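PDB 4QK0: GH127 beta-L-arabinofuranoside from Geobacillus stearothermophilus, which probably hydrolyses terminal beta-L-arabinofuranosyl linkages, as a family 127 glycoside hydrolase. Local coordinates for residues S337-L348 against V359-T368. Residues are numbered along the deposited sequence; the frame is centred on the assembly and turned at random.
Sequences SIALVFWTRRML and VMERALYNGT
With CG anti to the backbone N (chi1 178°) and a bend at the CG-SE bond, the selenomethionine Met360 reaches across helix 337-348, crossing Val341 at about a right angle and carrying its methyl toward Arg345 and Leu348. Nearer the backbone, CG meets Val341 CG1 at 4.2 Å; the fit of the methyl CE against Thr344 OG1 is too tight in the model, so the exact place of CE is doubtful. Val341 uses both branches: CG1 faces Met360, and CG2, anti to its own carbonyl carbon, presses on Ala363 CB at 3.7 Å and reaches Leu364 CD2. One residue earlier, Leu340 CD2 packs across Val359 CG1 at 3.8 Å. The Val341 and Met360 CA atoms are 5.0 Å apart, and the helix axes approach to 8.8 Å at an angle of 156°.

Near the C-terminal side of segment 359-368, Thr368 splits its two branches. OG1 turns back to donate to Ala363 O at 2.7 Å, tilted 29° from the carbonyl plane, and CG2 is thereby laid against the backbone of Ser337, 3.7 Å from its C atom. A valine in its place would probably leave Ala363 O without its hydroxyl partner and the methyl branch less firmly oriented against Ser337. Ser337 OG is bound instead by Gly308 O.

This antiparallel helical hairpin belongs to the helical GH127 catalytic domain, consistent with the (alpha/alpha)6 barrel of the six-hairpin clan; Leu420 of helix 413-422 covers Val341 and Leu364, and Trp296 of helix 286-302 touches Thr344 and Val359. No hydrogen bond joins the two segments, so their cohesion rests on buried apolar packing, with the side-chain hydroxyl bond of Thr368 kept within its own segment.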
loop_
_atom_site.group_PDB
_atom_site.type_symbol
_atom_site.label_atom_id
_atom_site.label_comp_id
_atom_site.label_asym_id
_atom_site.label_seq_id
_atom_site.Cartn_x
_atom_site.Cartn_y
_atom_site.Cartn_z
ATOM N N SER A 337 3.550 13.601 15.430
ATOM C CA SER A 337 4.882 14.126 15.596
ATOM C C SER A 337 4.898 15.219 16.695
ATOM O O SER A 337 5.839 15.281 17.490
ATOM C CB SER A 337 5.431 14.659 14.291
ATOM O OG SER A 337 5.934 13.582 13.533
ATOM N N ILE A 338 3.827 16.012 16.770
ATOM C CA ILE A 338 3.632 16.934 17.851
ATOM C C ILE A 338 3.563 16.146 19.146
ATOM O O ILE A 338 4.179 16.500 20.155
ATOM C CB ILE A 338 2.346 17.738 17.632
ATOM C CG1 ILE A 338 2.481 18.650 16.412
ATOM C CG2 ILE A 338 1.976 18.520 18.872
ATOM C CD1 ILE A 338 1.158 19.294 16.018
ATOM N N ALA A 339 2.784 15.066 19.161
ATOM C CA ALA A 339 2.654 14.265 20.396
ATOM C C ALA A 339 4.007 13.668 20.814
ATOM O O ALA A 339 4.299 13.535 22.001
ATOM C CB ALA A 339 1.670 13.150 20.201
ATOM N N LEU A 340 4.851 13.342 19.843
ATOM C CA LEU A 340 6.164 12.832 20.191
ATOM C C LEU A 340 6.960 13.914 20.914
ATOM O O LEU A 340 7.676 13.654 21.865
ATOM C CB LEU A 340 6.876 12.355 18.968
ATOM C CG LEU A 340 8.309 11.851 19.037
ATOM C CD1 LEU A 340 8.437 10.698 20.028
ATOM C CD2 LEU A 340 8.756 11.416 17.655
ATOM N N VAL A 341 6.838 15.138 20.461
ATOM C CA VAL A 341 7.523 16.221 21.140
ATOM C C VAL A 341 7.074 16.307 22.624
ATOM O O VAL A 341 7.917 16.442 23.516
ATOM C CB VAL A 341 7.279 17.554 20.452
ATOM C CG1 VAL A 341 7.862 18.711 21.285
ATOM C CG2 VAL A 341 7.916 17.545 19.059
ATOM N N PHE A 342 5.775 16.243 22.865
ATOM C CA PHE A 342 5.252 16.285 24.236
ATOM C C PHE A 342 5.866 15.146 25.062
ATOM O O PHE A 342 6.247 15.352 26.211
ATOM C CB PHE A 342 3.733 16.160 24.331
ATOM C CG PHE A 342 2.948 17.225 23.597
ATOM C CD1 PHE A 342 3.437 18.513 23.425
ATOM C CD2 PHE A 342 1.689 16.927 23.092
ATOM C CE1 PHE A 342 2.680 19.484 22.757
ATOM C CE2 PHE A 342 0.914 17.906 22.426
ATOM C CZ PHE A 342 1.416 19.189 22.271
ATOM N N TRP A 343 5.912 13.959 24.489
ATOM C CA TRP A 343 6.445 12.802 25.174
ATOM C C TRP A 343 7.891 13.037 25.563
ATOM O O TRP A 343 8.258 12.799 26.716
ATOM C CB TRP A 343 6.360 11.599 24.293
ATOM C CG TRP A 343 6.738 10.339 24.945
ATOM C CD1 TRP A 343 6.763 10.076 26.287
ATOM C CD2 TRP A 343 7.073 9.107 24.297
ATOM N NE1 TRP A 343 7.096 8.771 26.498
ATOM C CE2 TRP A 343 7.278 8.144 25.305
ATOM C CE3 TRP A 343 7.178 8.717 22.961
ATOM C CZ2 TRP A 343 7.639 6.800 25.019
ATOM C CZ3 TRP A 343 7.533 7.388 22.672
ATOM C CH2 TRP A 343 7.746 6.443 23.693
ATOM N N THR A 344 8.691 13.561 24.644
ATOM C CA THR A 344 10.101 13.739 24.917
ATOM C C THR A 344 10.318 14.658 26.120
ATOM O O THR A 344 11.238 14.483 26.906
ATOM C CB THR A 344 10.878 14.328 23.719
ATOM O OG1 THR A 344 10.304 15.590 23.339
ATOM C CG2 THR A 344 10.813 13.378 22.518
ATOM N N ARG A 345 9.502 15.672 26.232
ATOM C CA ARG A 345 9.639 16.585 27.325
ATOM C C ARG A 345 9.442 15.882 28.678
ATOM O O ARG A 345 10.149 16.180 29.589
ATOM C CB ARG A 345 8.676 17.748 27.166
ATOM C CG ARG A 345 9.054 18.956 28.013
ATOM C CD ARG A 345 7.933 19.954 27.916
ATOM N NE ARG A 345 7.998 21.000 28.913
ATOM C CZ ARG A 345 7.060 21.928 29.062
ATOM N NH1 ARG A 345 5.987 21.950 28.270
ATOM N NH2 ARG A 345 7.194 22.844 30.004
ATOM N N ARG A 346 8.457 14.997 28.803
ATOM C CA ARG A 346 8.276 14.238 30.016
ATOM C C ARG A 346 9.382 13.224 30.220
ATOM O O ARG A 346 9.734 12.907 31.372
ATOM C CB ARG A 346 6.942 13.511 30.030
ATOM C CG ARG A 346 5.753 14.446 30.079
ATOM C CD ARG A 346 5.748 15.290 31.338
ATOM N NE ARG A 346 4.458 15.904 31.613
ATOM C CZ ARG A 346 4.188 16.658 32.680
ATOM N NH1 ARG A 346 5.128 16.885 33.581
ATOM N NH2 ARG A 346 2.973 17.216 32.841
HETATM N N MSE A 347 9.902 12.654 29.128
HETATM C CA MSE A 347 11.000 11.679 29.289
HETATM C C MSE A 347 12.172 12.420 29.879
HETATM O O MSE A 347 12.882 11.886 30.697
HETATM C CB MSE A 347 11.445 10.996 28.018
HETATM C CG MSE A 347 10.407 10.053 27.400
HETATM SE SE MSE A 347 9.931 8.561 28.559
HETATM C CE MSE A 347 11.591 7.510 28.502
ATOM N N LEU A 348 12.416 13.629 29.438
ATOM C CA LEU A 348 13.503 14.423 29.970
ATOM C C LEU A 348 13.358 14.684 31.475
ATOM O O LEU A 348 14.333 14.762 32.166
ATOM C CB LEU A 348 13.592 15.759 29.260
ATOM C CG LEU A 348 14.264 15.635 27.897
ATOM C CD1 LEU A 348 14.112 16.931 27.116
ATOM C CD2 LEU A 348 15.725 15.248 28.058
ATOM N N VAL A 359 15.591 13.451 19.741
ATOM C CA VAL A 359 14.313 13.156 19.104
ATOM C C VAL A 359 13.387 14.350 19.068
ATOM O O VAL A 359 12.727 14.628 18.031
ATOM C CB VAL A 359 13.646 11.957 19.749
ATOM C CG1 VAL A 359 12.262 11.715 19.216
ATOM C CG2 VAL A 359 14.468 10.727 19.435
HETATM N N MSE A 360 13.282 15.052 20.184
HETATM C CA MSE A 360 12.464 16.229 20.242
HETATM C C MSE A 360 12.875 17.131 19.103
HETATM O O MSE A 360 12.019 17.685 18.415
HETATM C CB MSE A 360 12.732 16.924 21.601
HETATM C CG MSE A 360 11.968 18.210 21.749
HETATM SE SE MSE A 360 12.339 19.194 23.428
HETATM C CE MSE A 360 11.510 17.940 24.477
ATOM N N GLU A 361 14.194 17.341 18.950
ATOM C CA GLU A 361 14.713 18.268 17.956
ATOM C C GLU A 361 14.424 17.750 16.552
ATOM O O GLU A 361 13.992 18.506 15.669
ATOM C CB GLU A 361 16.196 18.456 18.181
ATOM C CG GLU A 361 16.950 19.176 17.091
ATOM C CD GLU A 361 18.408 19.362 17.434
ATOM O OE1 GLU A 361 19.164 18.354 17.346
ATOM O OE2 GLU A 361 18.823 20.527 17.753
ATOM N N ARG A 362 14.648 16.448 16.326
ATOM C CA ARG A 362 14.280 15.817 15.029
ATOM C C ARG A 362 12.799 16.097 14.635
ATOM O O ARG A 362 12.528 16.579 13.536
ATOM C CB ARG A 362 14.533 14.345 15.109
ATOM C CG ARG A 362 14.351 13.572 13.825
ATOM C CD ARG A 362 14.535 12.081 14.042
ATOM N NE ARG A 362 15.906 11.700 14.314
ATOM C CZ ARG A 362 16.901 11.758 13.433
ATOM N NH1 ARG A 362 16.708 12.149 12.155
ATOM N NH2 ARG A 362 18.112 11.377 13.791
ATOM N N ALA A 363 11.876 15.887 15.549
ATOM C CA ALA A 363 10.478 16.167 15.264
ATOM C C ALA A 363 10.186 17.633 15.025
ATOM O O ALA A 363 9.444 18.011 14.081
ATOM C CB ALA A 363 9.572 15.638 16.334
ATOM N N LEU A 364 10.838 18.471 15.801
ATOM C CA LEU A 364 10.623 19.888 15.708
ATOM C C LEU A 364 11.068 20.520 14.410
ATOM O O LEU A 364 10.398 21.458 13.911
ATOM C CB LEU A 364 11.326 20.619 16.863
ATOM C CG LEU A 364 10.611 20.633 18.218
ATOM C CD1 LEU A 364 11.548 21.297 19.248
ATOM C CD2 LEU A 364 9.295 21.397 18.187
ATOM N N TYR A 365 12.200 20.090 13.889
ATOM C CA TYR A 365 12.775 20.709 12.708
ATOM C C TYR A 365 12.430 19.935 11.408
ATOM O O TYR A 365 12.955 20.277 10.311
ATOM C CB TYR A 365 14.313 20.889 12.834
ATOM C CG TYR A 365 14.749 21.948 13.862
ATOM C CD1 TYR A 365 14.848 21.626 15.194
ATOM C CD2 TYR A 365 14.973 23.265 13.501
ATOM C CE1 TYR A 365 15.221 22.568 16.138
ATOM C CE2 TYR A 365 15.352 24.224 14.431
ATOM C CZ TYR A 365 15.466 23.868 15.762
ATOM O OH TYR A 365 15.820 24.765 16.755
ATOM N N ASN A 366 11.573 18.924 11.510
ATOM C CA ASN A 366 11.275 18.059 10.350
ATOM C C ASN A 366 9.833 17.721 10.284
ATOM O O ASN A 366 9.066 18.484 9.738
ATOM C CB ASN A 366 12.150 16.828 10.363
ATOM C CG ASN A 366 13.636 17.192 10.281
ATOM O OD1 ASN A 366 14.170 17.453 9.197
ATOM N ND2 ASN A 366 14.329 17.155 11.425
ATOM N N GLY A 367 9.395 16.673 10.927
ATOM C CA GLY A 367 8.033 16.186 10.725
ATOM C C GLY A 367 6.871 16.875 11.383
ATOM O O GLY A 367 5.726 16.374 11.291
ATOM N N THR A 368 7.132 17.941 12.133
ATOM C CA THR A 368 6.035 18.732 12.700
ATOM C C THR A 368 5.799 19.884 11.721
ATOM O O THR A 368 4.729 20.012 11.187
ATOM C CB THR A 368 6.327 19.339 14.105
ATOM O OG1 THR A 368 7.587 20.028 14.068
ATOM C CG2 THR A 368 6.372 18.257 15.157
#